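Local coordinates for B12-binding domain-containing protein (Kitasatospora setae, PDB 6WTE) that binds cobalamin and a [4Fe-4S] cluster as the radical S-adenosylmethionine methyltransferase TsrM, which is thought to transfer methyl groups by a non-radical route, at residues L218-K224 with D266-D271; A228-H233 with G344-E349; S272-I278 with V307-P313; A281-R286 with D315-L321. All coordinates share one frame; numbering follows the deposited sequence. Where two conformers were deposited one is given.

Contact 1. Residues L218-K224 with D266-D271; sequences LGSILTK and DQHTTD
With CG of Asp271 turned to lie beside its own backbone N (chi1 -56°) and OG1 of Thr223 lodged between its backbone N and carbonyl carbon (chi1 88°), the carboxylate of Asp271 meets the Thr223-Lys224 corner of the other segment. The two side chains cross at about a right angle, and Thr223 OG1 donates to Asp271 OD2 over a very short 2.5 Å, a length doubtful in its exact value. The other oxygen, OD1, takes two backbone donors: Thr223 N at 2.8 Å on its syn lone pair, and Lys224 N at 3.1 Å from above the carboxylate plane. In the conformer modelled here, the Lys224 ammonium makes no salt bridge to Asp271 and is bound by the carbonyls of Phe274 and Leu276.

Upstream, strands 219-221 and 266-269 pair in parallel. Gly219 N donates to Asp266 O, Gly219 O accepts from His268 N at 2.6 Å, Ile221 N donates to His268 O, and Ile221 O receives Thr270 N at 2.8 Å. Thr270 CG2 packs against Ser220 CB at 3.6 Å, on the face that also carries His268.

These are the first two strands of the radical SAM barrel, and Leu218, Ser220, Thr270 and Asp271 belong to the cobalamin pocket. The two backbone N-H groups on OD1 hold the buried carboxylate in its rotation.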
# COMPACT_ATOMS: atom_id res chain seq x y z
N LEU A 218 2.88 -9.67 9.95
CA LEU A 218 3.33 -10.85 9.23
C LEU A 218 4.63 -10.56 8.48
O LEU A 218 4.94 -9.42 8.13
CB LEU A 218 2.28 -11.32 8.23
CG LEU A 218 0.93 -11.81 8.76
CD1 LEU A 218 0.27 -12.66 7.69
CD2 LEU A 218 1.10 -12.58 10.05
N GLY A 219 5.38 -11.63 8.23
CA GLY A 219 6.50 -11.51 7.32
C GLY A 219 6.02 -10.97 5.98
O GLY A 219 4.91 -11.25 5.53
N SER A 220 6.86 -10.15 5.37
CA SER A 220 6.58 -9.60 4.05
C SER A 220 7.60 -10.15 3.07
O SER A 220 8.77 -10.30 3.40
CB SER A 220 6.63 -8.07 4.09
OG SER A 220 7.75 -7.65 4.85
N ILE A 221 7.15 -10.46 1.86
CA ILE A 221 8.07 -10.91 0.82
C ILE A 221 7.63 -10.32 -0.50
O ILE A 221 6.47 -10.47 -0.90
CB ILE A 221 8.17 -12.44 0.74
CG1 ILE A 221 9.16 -12.84 -0.36
CG2 ILE A 221 6.80 -13.08 0.52
CD1 ILE A 221 10.62 -12.46 -0.05
N LEU A 222 8.55 -9.63 -1.17
CA LEU A 222 8.32 -9.09 -2.50
C LEU A 222 8.83 -10.09 -3.53
O LEU A 222 9.94 -10.61 -3.39
CB LEU A 222 9.04 -7.76 -2.65
CG LEU A 222 8.97 -7.12 -4.03
CD1 LEU A 222 7.54 -6.70 -4.32
CD2 LEU A 222 9.93 -5.94 -4.10
N THR A 223 8.02 -10.36 -4.55
CA THR A 223 8.49 -11.20 -5.64
C THR A 223 8.68 -10.45 -6.95
O THR A 223 9.51 -10.85 -7.77
CB THR A 223 7.53 -12.39 -5.87
OG1 THR A 223 6.48 -12.04 -6.78
CG2 THR A 223 6.92 -12.85 -4.54
N LYS A 224 7.97 -9.34 -7.14
CA LYS A 224 8.08 -8.57 -8.37
C LYS A 224 7.49 -7.19 -8.13
O LYS A 224 6.46 -7.05 -7.45
CB LYS A 224 7.35 -9.27 -9.52
CG LYS A 224 5.88 -9.56 -9.24
CD LYS A 224 5.42 -10.85 -9.92
CE LYS A 224 4.02 -11.23 -9.46
NZ LYS A 224 3.65 -12.62 -9.88
N ASP A 266 4.55 -17.05 9.02
CA ASP A 266 3.50 -16.42 8.23
C ASP A 266 4.09 -15.30 7.39
O ASP A 266 4.61 -14.32 7.94
CB ASP A 266 2.40 -15.88 9.14
CG ASP A 266 1.64 -16.98 9.86
OD1 ASP A 266 0.75 -17.59 9.23
OD2 ASP A 266 1.95 -17.24 11.04
N GLN A 267 4.01 -15.43 6.08
CA GLN A 267 4.58 -14.45 5.17
C GLN A 267 3.52 -14.00 4.18
O GLN A 267 2.77 -14.82 3.65
CB GLN A 267 5.81 -15.01 4.44
CG GLN A 267 6.88 -15.50 5.41
CD GLN A 267 8.08 -16.13 4.72
OE1 GLN A 267 8.23 -16.02 3.51
NE2 GLN A 267 8.93 -16.78 5.51
N HIS A 268 3.46 -12.69 3.97
CA HIS A 268 2.48 -12.09 3.08
C HIS A 268 3.20 -11.54 1.85
O HIS A 268 4.18 -10.80 2.00
CB HIS A 268 1.73 -10.97 3.82
CG HIS A 268 0.45 -10.56 3.16
ND1 HIS A 268 0.41 -9.76 2.03
CD2 HIS A 268 -0.84 -10.83 3.47
CE1 HIS A 268 -0.84 -9.56 1.68
NE2 HIS A 268 -1.62 -10.20 2.53
N THR A 269 2.74 -11.93 0.66
CA THR A 269 3.33 -11.37 -0.56
C THR A 269 3.03 -9.88 -0.63
O THR A 269 1.93 -9.44 -0.27
CB THR A 269 2.80 -12.08 -1.81
OG1 THR A 269 1.37 -11.98 -1.86
CG2 THR A 269 3.20 -13.54 -1.82
N THR A 270 4.01 -9.09 -1.07
CA THR A 270 3.83 -7.65 -1.18
C THR A 270 3.88 -7.16 -2.62
O THR A 270 4.17 -5.99 -2.87
CB THR A 270 4.88 -6.90 -0.34
OG1 THR A 270 6.18 -7.20 -0.85
CG2 THR A 270 4.78 -7.32 1.11
N ASP A 271 3.64 -8.05 -3.57
CA ASP A 271 3.40 -7.65 -4.94
C ASP A 271 2.13 -6.82 -5.03
O ASP A 271 1.27 -6.85 -4.15
CB ASP A 271 3.26 -8.89 -5.83
CG ASP A 271 4.46 -9.81 -5.74
OD1 ASP A 271 5.50 -9.38 -5.19
OD2 ASP A 271 4.35 -10.97 -6.18

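Contact 2. Residues A228-H233 with G344-E349; sequences AYRCSH and GWKVTE. With SF4 (iron/sulfur cluster), chain C; EDO (1,2-ethanediol), chain L.
The imidazole of His233 and the indole of Trp345 meet edge to face, planes 88° apart: the pyrrole edge of Trp345 is turned toward the face of His233, with NE1 3.1 Å from His233 ND1. Beside them Cys231 SG binds an iron of the cluster at 2.3 Å, and the folded chain of Lys346 passes with CE 3.6 Å from that sulfur. Thr348 CG2 lies over one face of the Tyr229 ring, 4.1 Å from its centroid in a CH-pi contact.

Arg230 is bent twice along its chain (chi2 64°, chi3 66°), which carries NH2 to Glu349 OE2 for a 2.8 Å salt bridge. The guanidinium and carboxylate stand nearly perpendicular, so the pair is joined by one nitrogen and one oxygen. Two backbone bonds tie the loops together, Arg230 N to Val347 O at 3.0 Å and Ser232 N to Trp345 O at 2.8 Å. One water also links Ala228 O to Glu349 N.

Cys231 is one of the three cluster cysteines, with Cys227 and Cys234, in the radical SAM loop. That loop leaves strand 224-225 and leads into helix 236-240; the partner loop joins helices 339-342 and 357-369, while helix 418-427 packs on Arg230 and Ser232.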
# COMPACT_ATOMS: atom_id res chain seq x y z
N ALA A 228 1.07 -4.04 -14.57
CA ALA A 228 0.89 -3.66 -15.97
C ALA A 228 -0.55 -3.33 -16.33
O ALA A 228 -0.79 -2.91 -17.47
CB ALA A 228 1.40 -4.78 -16.89
N TYR A 229 -1.50 -3.48 -15.41
CA TYR A 229 -2.88 -3.10 -15.71
C TYR A 229 -3.05 -1.60 -15.44
O TYR A 229 -2.08 -0.87 -15.20
CB TYR A 229 -3.85 -3.98 -14.93
CG TYR A 229 -3.95 -5.39 -15.48
CD1 TYR A 229 -3.35 -5.73 -16.69
CD2 TYR A 229 -4.64 -6.38 -14.80
CE1 TYR A 229 -3.44 -7.02 -17.20
CE2 TYR A 229 -4.73 -7.67 -15.30
CZ TYR A 229 -4.13 -7.98 -16.50
OH TYR A 229 -4.21 -9.26 -17.00
N ARG A 230 -4.28 -1.11 -15.49
CA ARG A 230 -4.51 0.33 -15.37
C ARG A 230 -5.88 0.59 -14.75
O ARG A 230 -6.69 1.37 -15.27
CB ARG A 230 -4.36 1.02 -16.73
CG ARG A 230 -4.18 2.54 -16.67
CD ARG A 230 -2.89 2.94 -15.96
NE ARG A 230 -1.69 2.53 -16.68
CZ ARG A 230 -1.07 3.28 -17.59
NH1 ARG A 230 -1.54 4.49 -17.88
NH2 ARG A 230 0.02 2.83 -18.20
N CYS A 231 -6.16 -0.07 -13.63
CA CYS A 231 -7.46 0.06 -13.00
C CYS A 231 -7.71 1.51 -12.58
O CYS A 231 -6.81 2.19 -12.07
CB CYS A 231 -7.56 -0.88 -11.80
SG CYS A 231 -7.44 -2.63 -12.26
N SER A 232 -8.93 1.98 -12.81
CA SER A 232 -9.17 3.42 -12.74
C SER A 232 -9.01 3.98 -11.34
O SER A 232 -8.74 5.18 -11.19
CB SER A 232 -10.57 3.75 -13.28
OG SER A 232 -11.58 3.30 -12.40
N HIS A 233 -9.13 3.14 -10.31
CA HIS A 233 -9.06 3.58 -8.92
C HIS A 233 -7.67 3.48 -8.32
O HIS A 233 -7.48 3.90 -7.17
CB HIS A 233 -10.02 2.74 -8.07
CG HIS A 233 -9.55 1.33 -7.88
ND1 HIS A 233 -9.30 0.48 -8.93
CD2 HIS A 233 -9.27 0.62 -6.75
CE1 HIS A 233 -8.91 -0.70 -8.47
NE2 HIS A 233 -8.88 -0.63 -7.15
N GLY A 344 -14.40 0.00 -17.83
CA GLY A 344 -13.65 1.22 -17.60
C GLY A 344 -13.02 1.35 -16.24
O GLY A 344 -12.28 2.32 -16.00
N TRP A 345 -13.27 0.41 -15.33
CA TRP A 345 -12.74 0.45 -13.97
C TRP A 345 -11.65 -0.59 -13.79
O TRP A 345 -10.48 -0.24 -13.65
CB TRP A 345 -13.88 0.28 -12.96
CG TRP A 345 -13.48 0.01 -11.53
CD1 TRP A 345 -12.24 0.20 -10.96
CD2 TRP A 345 -14.32 -0.49 -10.49
NE1 TRP A 345 -12.28 -0.16 -9.63
CE2 TRP A 345 -13.54 -0.58 -9.32
CE3 TRP A 345 -15.67 -0.86 -10.43
CZ2 TRP A 345 -14.06 -1.04 -8.11
CZ3 TRP A 345 -16.19 -1.32 -9.22
CH2 TRP A 345 -15.38 -1.40 -8.08
N LYS A 346 -11.99 -1.88 -13.78
CA LYS A 346 -10.99 -2.93 -13.60
C LYS A 346 -10.53 -3.35 -14.99
O LYS A 346 -11.08 -4.28 -15.60
CB LYS A 346 -11.56 -4.10 -12.81
CG LYS A 346 -11.96 -3.74 -11.37
CD LYS A 346 -10.75 -3.33 -10.54
CE LYS A 346 -9.79 -4.50 -10.35
NZ LYS A 346 -10.34 -5.57 -9.45
N VAL A 347 -9.54 -2.63 -15.53
CA VAL A 347 -9.17 -2.79 -16.93
C VAL A 347 -7.66 -2.91 -17.08
O VAL A 347 -6.88 -2.47 -16.24
CB VAL A 347 -9.66 -1.61 -17.77
CG1 VAL A 347 -11.16 -1.46 -17.67
CG2 VAL A 347 -8.95 -0.36 -17.28
N THR A 348 -7.27 -3.49 -18.22
CA THR A 348 -5.88 -3.48 -18.67
C THR A 348 -5.52 -2.11 -19.23
O THR A 348 -6.34 -1.19 -19.28
CB THR A 348 -5.66 -4.53 -19.75
OG1 THR A 348 -6.28 -4.08 -20.97
CG2 THR A 348 -6.26 -5.88 -19.35
N GLU A 349 -4.27 -1.99 -19.69
CA GLU A 349 -3.83 -0.76 -20.35
C GLU A 349 -4.56 -0.52 -21.66
O GLU A 349 -4.65 0.62 -22.11
CB GLU A 349 -2.33 -0.81 -20.62
CG GLU A 349 -1.48 -0.21 -19.53
CD GLU A 349 -0.01 -0.20 -19.89
OE1 GLU A 349 0.33 -0.72 -20.98
OE2 GLU A 349 0.80 0.32 -19.09
FE1 SF4 C . -5.66 -3.16 -10.94
FE2 SF4 C . -2.94 -3.49 -10.84
FE3 SF4 C . -4.47 -4.53 -8.86
FE4 SF4 C . -4.18 -1.85 -9.05
S1 SF4 C . -2.54 -3.35 -8.59
S2 SF4 C . -6.12 -2.98 -8.70
S3 SF4 C . -4.06 -1.56 -11.32
S4 SF4 C . -4.53 -5.12 -11.07
C1 EDO L . -3.17 7.84 -18.37
O1 EDO L . -4.02 8.78 -19.02
C2 EDO L . -3.97 7.09 -17.32
O2 EDO L . -3.92 5.69 -17.62
O HOH W 1 -2.14 -3.96 -19.58
O HOH W 2 0.13 -0.08 -16.27
O HOH W 3 -13.79 4.17 -13.74

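Contact 3. Residues S272-I278 with V307-P313; sequences SEFNLSI and VYCQPSP. With SF4 (iron/sulfur cluster), chain C; EDO (1,2-ethanediol), chain G.
Past the end of strand 266-269, segment 272-278 makes a type I turn from Glu273 to Leu276 and fastens to strand 304-309 through Phe274 N, which donates to Tyr308 O at 2.8 Å, nearly straight. Just before Phe274, Glu273 reaches the cluster with its carboxylate, OE2 binding an iron (FE3) at 1.9 Å. To get there its chain turns about the CB-CG bond (chi2 -75°) and runs alongside the Tyr308 ring, whose edge faces Glu273 OE1. The amide of Gln310 crosses the carboxylate with the planes 71° apart, and NE2 gives Glu273 OE1 a weak bond of 3.2 Å; Gln310 OE1 is held by the hydroxyl of Tyr354, which positions the amide.

Just after Phe274, Asn275 binds the loop after the strand with both ends of its amide. OD1 accepts Gln310 N at 2.9 Å, while ND2 donates to Gln310 O at 2.8 Å and to Pro313 O at 2.9 Å, meeting each carbonyl from above its plane. Pro313, which follows a cis peptide bond, slides past Ile278, its CG 3.8 Å from Ile278 CB. Phe274 CD2 rests on Val307 CG1.

Glu273 thus supplies a carboxylate ligand to the iron that the three cysteines leave, the position where S-adenosylmethionine chelates in classical radical SAM enzymes. Such a ligand would probably hinder that binding and the reductive cleavage, consistent with non-radical catalysis.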
# COMPACT_ATOMS: atom_id res chain seq x y z
N SER A 272 1.99 -6.10 -6.15
CA SER A 272 0.70 -5.48 -6.44
C SER A 272 -0.38 -6.56 -6.56
O SER A 272 -1.45 -6.45 -5.95
CB SER A 272 0.80 -4.65 -7.72
OG SER A 272 1.58 -3.49 -7.50
N GLU A 273 -0.11 -7.60 -7.34
CA GLU A 273 -1.02 -8.74 -7.48
C GLU A 273 -0.16 -9.98 -7.68
O GLU A 273 0.59 -10.04 -8.65
CB GLU A 273 -1.98 -8.57 -8.67
CG GLU A 273 -2.70 -7.23 -8.75
CD GLU A 273 -3.81 -7.10 -7.74
OE1 GLU A 273 -4.15 -8.11 -7.08
OE2 GLU A 273 -4.37 -5.99 -7.61
N PHE A 274 -0.28 -10.96 -6.78
CA PHE A 274 0.65 -12.10 -6.85
C PHE A 274 0.46 -12.91 -8.13
O PHE A 274 1.45 -13.38 -8.71
CB PHE A 274 0.49 -13.00 -5.62
CG PHE A 274 1.41 -14.20 -5.63
CD1 PHE A 274 2.78 -14.04 -5.73
CD2 PHE A 274 0.90 -15.49 -5.54
CE1 PHE A 274 3.64 -15.14 -5.73
CE2 PHE A 274 1.74 -16.59 -5.55
CZ PHE A 274 3.11 -16.42 -5.64
N ASN A 275 -0.78 -13.08 -8.60
CA ASN A 275 -1.03 -13.95 -9.74
C ASN A 275 -1.01 -13.24 -11.09
O ASN A 275 -1.24 -13.88 -12.12
CB ASN A 275 -2.38 -14.69 -9.58
CG ASN A 275 -3.57 -13.74 -9.56
OD1 ASN A 275 -3.48 -12.60 -9.09
ND2 ASN A 275 -4.71 -14.21 -10.06
N LEU A 276 -0.75 -11.93 -11.13
CA LEU A 276 -0.40 -11.32 -12.40
C LEU A 276 1.09 -11.56 -12.64
O LEU A 276 1.85 -11.76 -11.70
CB LEU A 276 -0.75 -9.84 -12.42
CG LEU A 276 -2.25 -9.56 -12.25
CD1 LEU A 276 -2.56 -8.08 -12.44
CD2 LEU A 276 -3.11 -10.41 -13.20
N SER A 277 1.49 -11.57 -13.91
CA SER A 277 2.77 -12.16 -14.30
C SER A 277 2.84 -13.59 -13.74
O SER A 277 3.64 -13.91 -12.86
CB SER A 277 3.94 -11.29 -13.82
OG SER A 277 5.12 -11.56 -14.55
N ILE A 278 1.95 -14.43 -14.25
CA ILE A 278 1.63 -15.70 -13.60
C ILE A 278 2.77 -16.70 -13.72
O ILE A 278 2.97 -17.54 -12.83
CB ILE A 278 0.32 -16.27 -14.16
CG1 ILE A 278 -0.06 -17.58 -13.46
CG2 ILE A 278 0.43 -16.47 -15.67
CD1 ILE A 278 -0.48 -17.42 -12.01
N VAL A 307 -1.45 -14.57 0.26
CA VAL A 307 -1.26 -13.89 -1.02
C VAL A 307 -2.47 -13.03 -1.34
O VAL A 307 -3.57 -13.22 -0.80
CB VAL A 307 -0.98 -14.89 -2.18
CG1 VAL A 307 0.24 -15.75 -1.87
CG2 VAL A 307 -2.21 -15.78 -2.46
N TYR A 308 -2.25 -12.05 -2.21
CA TYR A 308 -3.29 -11.16 -2.71
C TYR A 308 -3.34 -11.30 -4.22
O TYR A 308 -2.30 -11.23 -4.88
CB TYR A 308 -3.03 -9.69 -2.33
CG TYR A 308 -4.22 -8.81 -2.63
CD1 TYR A 308 -4.40 -8.24 -3.88
CD2 TYR A 308 -5.18 -8.56 -1.65
CE1 TYR A 308 -5.50 -7.45 -4.16
CE2 TYR A 308 -6.27 -7.76 -1.92
CZ TYR A 308 -6.43 -7.21 -3.17
OH TYR A 308 -7.52 -6.42 -3.43
N CYS A 309 -4.55 -11.50 -4.76
CA CYS A 309 -4.71 -11.90 -6.15
C CYS A 309 -5.84 -11.13 -6.80
O CYS A 309 -6.72 -10.58 -6.13
CB CYS A 309 -5.03 -13.40 -6.29
SG CYS A 309 -3.69 -14.52 -5.90
N GLN A 310 -5.82 -11.12 -8.11
CA GLN A 310 -6.98 -10.79 -8.93
C GLN A 310 -7.72 -12.07 -9.28
O GLN A 310 -7.18 -13.17 -9.13
CB GLN A 310 -6.54 -10.06 -10.20
CG GLN A 310 -6.08 -8.63 -9.94
CD GLN A 310 -7.19 -7.76 -9.41
OE1 GLN A 310 -8.14 -7.45 -10.13
NE2 GLN A 310 -7.10 -7.38 -8.13
N PRO A 311 -8.98 -11.96 -9.71
CA PRO A 311 -9.74 -13.19 -10.00
C PRO A 311 -9.14 -14.04 -11.10
O PRO A 311 -9.39 -15.25 -11.13
CB PRO A 311 -11.12 -12.65 -10.40
CG PRO A 311 -11.24 -11.36 -9.69
CD PRO A 311 -9.85 -10.77 -9.70
N SER A 312 -8.39 -13.45 -12.02
CA SER A 312 -7.82 -14.18 -13.14
C SER A 312 -6.41 -13.67 -13.38
O SER A 312 -6.16 -12.46 -13.27
CB SER A 312 -8.67 -14.00 -14.42
OG SER A 312 -8.08 -14.67 -15.52
N PRO A 313 -5.45 -14.56 -13.70
CA PRO A 313 -5.61 -16.00 -13.86
C PRO A 313 -5.46 -16.75 -12.54
O PRO A 313 -4.52 -16.50 -11.79
CB PRO A 313 -4.48 -16.37 -14.82
CG PRO A 313 -3.39 -15.38 -14.50
CD PRO A 313 -4.07 -14.12 -14.00
FE1 SF4 C . -5.66 -3.16 -10.94
FE2 SF4 C . -2.94 -3.49 -10.84
FE3 SF4 C . -4.47 -4.53 -8.86
FE4 SF4 C . -4.18 -1.85 -9.05
S1 SF4 C . -2.54 -3.35 -8.59
S2 SF4 C . -6.12 -2.98 -8.70
S3 SF4 C . -4.06 -1.56 -11.32
S4 SF4 C . -4.53 -5.12 -11.07
C1 EDO G . -0.97 -12.95 -16.37
O1 EDO G . 0.43 -13.23 -16.40
C2 EDO G . -1.19 -11.49 -16.77
O2 EDO G . -0.44 -10.64 -15.89

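Contact 4. Residues A281-R286 with D315-L321; sequences AKNLLR and DEEFADL
Lys282 NZ is gripped by a carboxylate of the facing helix, Glu317, and by that of its N-cap, Asp315: Glu317 OE1 at 2.7 Å, and both oxygens of Asp315, each at 3.2 Å and each on its syn lone pair. Glu317 binds a second cation through its other oxygen, OE2, which takes Arg286 NH2 at 2.9 Å. That oxygen sits in the guanidinium plane, but the nitrogen comes from above the carboxylate, the two planes being 69° apart. A water closes this side, accepting from Arg286 NH2 and donating to Glu317 OE1.

Behind the charges lies a greasy layer. Leu285 CD1 presses on Phe318 CE1 at 3.6 Å, Ala281 CB touches the same ring atom, and Leu321 CD2 packs against Arg286 CG at 3.7 Å while its CD1 lies over one guanidinium face. The extended chain of Lys282 runs over this layer, CG reaching Leu321 CD1. Asp315 is itself held: its OD1 accepts Phe318 N at 2.9 Å, a capping bond.

The helix segments run broadly parallel, at 33° with axes 10.0 Å apart, as expected for successive outer helices of a beta/alpha barrel. Strand 304-309 separates them in the chain. Helix 249-261 flanks helix 278-294 through Leu284, and helix 357-369 lies against Asp315 and Ala319.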
# COMPACT_ATOMS: atom_id res chain seq x y z
N ALA A 281 5.06 -16.31 -10.84
CA ALA A 281 4.45 -16.79 -9.60
C ALA A 281 4.49 -18.31 -9.52
O ALA A 281 4.84 -18.88 -8.48
CB ALA A 281 3.01 -16.28 -9.51
N LYS A 282 4.13 -18.98 -10.62
CA LYS A 282 4.15 -20.44 -10.62
C LYS A 282 5.57 -20.98 -10.49
O LYS A 282 5.79 -21.97 -9.78
CB LYS A 282 3.48 -20.98 -11.88
CG LYS A 282 1.97 -20.86 -11.85
CD LYS A 282 1.34 -21.42 -13.11
CE LYS A 282 -0.17 -21.52 -12.96
NZ LYS A 282 -0.80 -22.12 -14.18
N ASN A 283 6.54 -20.35 -11.15
CA ASN A 283 7.93 -20.78 -10.98
C ASN A 283 8.40 -20.59 -9.54
O ASN A 283 9.15 -21.42 -9.01
CB ASN A 283 8.84 -20.01 -11.94
CG ASN A 283 8.75 -20.50 -13.36
OD1 ASN A 283 8.38 -21.65 -13.61
ND2 ASN A 283 9.11 -19.64 -14.31
N LEU A 284 7.97 -19.50 -8.90
CA LEU A 284 8.32 -19.27 -7.51
C LEU A 284 7.77 -20.37 -6.61
O LEU A 284 8.47 -20.91 -5.75
CB LEU A 284 7.80 -17.91 -7.06
CG LEU A 284 8.24 -17.55 -5.64
CD1 LEU A 284 9.72 -17.21 -5.66
CD2 LEU A 284 7.42 -16.39 -5.11
N LEU A 285 6.48 -20.70 -6.78
CA LEU A 285 5.87 -21.74 -5.96
C LEU A 285 6.54 -23.08 -6.19
O LEU A 285 6.80 -23.83 -5.23
CB LEU A 285 4.37 -21.82 -6.26
CG LEU A 285 3.61 -20.53 -5.91
CD1 LEU A 285 2.18 -20.60 -6.43
CD2 LEU A 285 3.62 -20.28 -4.40
N ARG A 286 6.86 -23.40 -7.44
CA ARG A 286 7.57 -24.64 -7.75
C ARG A 286 8.90 -24.71 -7.00
O ARG A 286 9.27 -25.78 -6.49
CB ARG A 286 7.79 -24.76 -9.25
CG ARG A 286 6.52 -25.01 -10.07
CD ARG A 286 6.84 -25.26 -11.54
NE ARG A 286 5.62 -25.39 -12.34
CZ ARG A 286 5.17 -24.45 -13.16
NH1 ARG A 286 5.83 -23.31 -13.31
NH2 ARG A 286 4.05 -24.66 -13.84
N ASP A 315 -6.00 -20.74 -11.89
CA ASP A 315 -6.45 -22.03 -12.41
C ASP A 315 -6.07 -23.16 -11.46
O ASP A 315 -5.49 -22.95 -10.39
CB ASP A 315 -5.91 -22.27 -13.83
CG ASP A 315 -4.38 -22.30 -13.91
OD1 ASP A 315 -3.70 -22.47 -12.88
OD2 ASP A 315 -3.86 -22.16 -15.03
N GLU A 316 -6.43 -24.38 -11.86
CA GLU A 316 -6.24 -25.54 -10.99
C GLU A 316 -4.77 -25.76 -10.68
O GLU A 316 -4.41 -26.05 -9.53
CB GLU A 316 -6.86 -26.78 -11.64
CG GLU A 316 -6.81 -28.02 -10.77
CD GLU A 316 -7.51 -29.19 -11.41
OE1 GLU A 316 -8.00 -29.04 -12.55
OE2 GLU A 316 -7.59 -30.26 -10.77
N GLU A 317 -3.90 -25.63 -11.69
CA GLU A 317 -2.47 -25.80 -11.45
C GLU A 317 -1.96 -24.78 -10.44
O GLU A 317 -1.14 -25.10 -9.57
CB GLU A 317 -1.69 -25.69 -12.75
CG GLU A 317 -0.18 -25.86 -12.57
CD GLU A 317 0.62 -25.50 -13.80
OE1 GLU A 317 0.25 -24.54 -14.51
OE2 GLU A 317 1.64 -26.18 -14.06
N PHE A 318 -2.42 -23.53 -10.55
CA PHE A 318 -2.00 -22.51 -9.60
C PHE A 318 -2.45 -22.87 -8.19
O PHE A 318 -1.67 -22.76 -7.23
CB PHE A 318 -2.57 -21.15 -10.01
CG PHE A 318 -2.00 -19.98 -9.23
CD1 PHE A 318 -0.63 -19.78 -9.17
CD2 PHE A 318 -2.84 -19.08 -8.59
CE1 PHE A 318 -0.10 -18.70 -8.47
CE2 PHE A 318 -2.31 -17.99 -7.90
CZ PHE A 318 -0.94 -17.81 -7.83
N ALA A 319 -3.69 -23.35 -8.05
CA ALA A 319 -4.20 -23.69 -6.72
C ALA A 319 -3.45 -24.89 -6.14
O ALA A 319 -3.16 -24.90 -4.94
CB ALA A 319 -5.70 -23.96 -6.79
N ASP A 320 -3.13 -25.89 -6.97
CA ASP A 320 -2.33 -27.01 -6.48
C ASP A 320 -0.95 -26.56 -6.04
O ASP A 320 -0.42 -27.05 -5.04
CB ASP A 320 -2.20 -28.08 -7.57
CG ASP A 320 -3.50 -28.84 -7.81
OD1 ASP A 320 -4.37 -28.85 -6.91
OD2 ASP A 320 -3.63 -29.42 -8.90
N LEU A 321 -0.35 -25.62 -6.78
CA LEU A 321 0.97 -25.12 -6.40
C LEU A 321 0.90 -24.32 -5.10
O LEU A 321 1.76 -24.48 -4.22
CB LEU A 321 1.55 -24.28 -7.53
CG LEU A 321 2.13 -25.06 -8.71
CD1 LEU A 321 2.48 -24.11 -9.84
CD2 LEU A 321 3.35 -25.86 -8.27
O HOH W 4 2.72 -23.57 -16.09

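All four contacts lie in the radical SAM core, where strand and helix alternate: strand 266-269 leads to helix 278-294, then strand 304-309 and helix 316-325. Contacts 1 and 3 share the sheet through neighbouring strands 266-269 and 304-309, their centres about 13 Å apart, and Thr269 OG1 packs on Val307 CA. The centres of contacts 3 and 4 are about 11 Å apart, and Phe318 packs on Phe274, Asn275 and Ile278. Contacts 3 and 4 are nested in the loop that contact 2 closes. Contacts 2 and 3 meet at the cluster, with Lys346 NZ probably hydrogen-bonded to Gln310 OE1. Contact 1 lines the cobalamin pocket, which Ser272 of contact 3 also touches, so the set spans both cofactors.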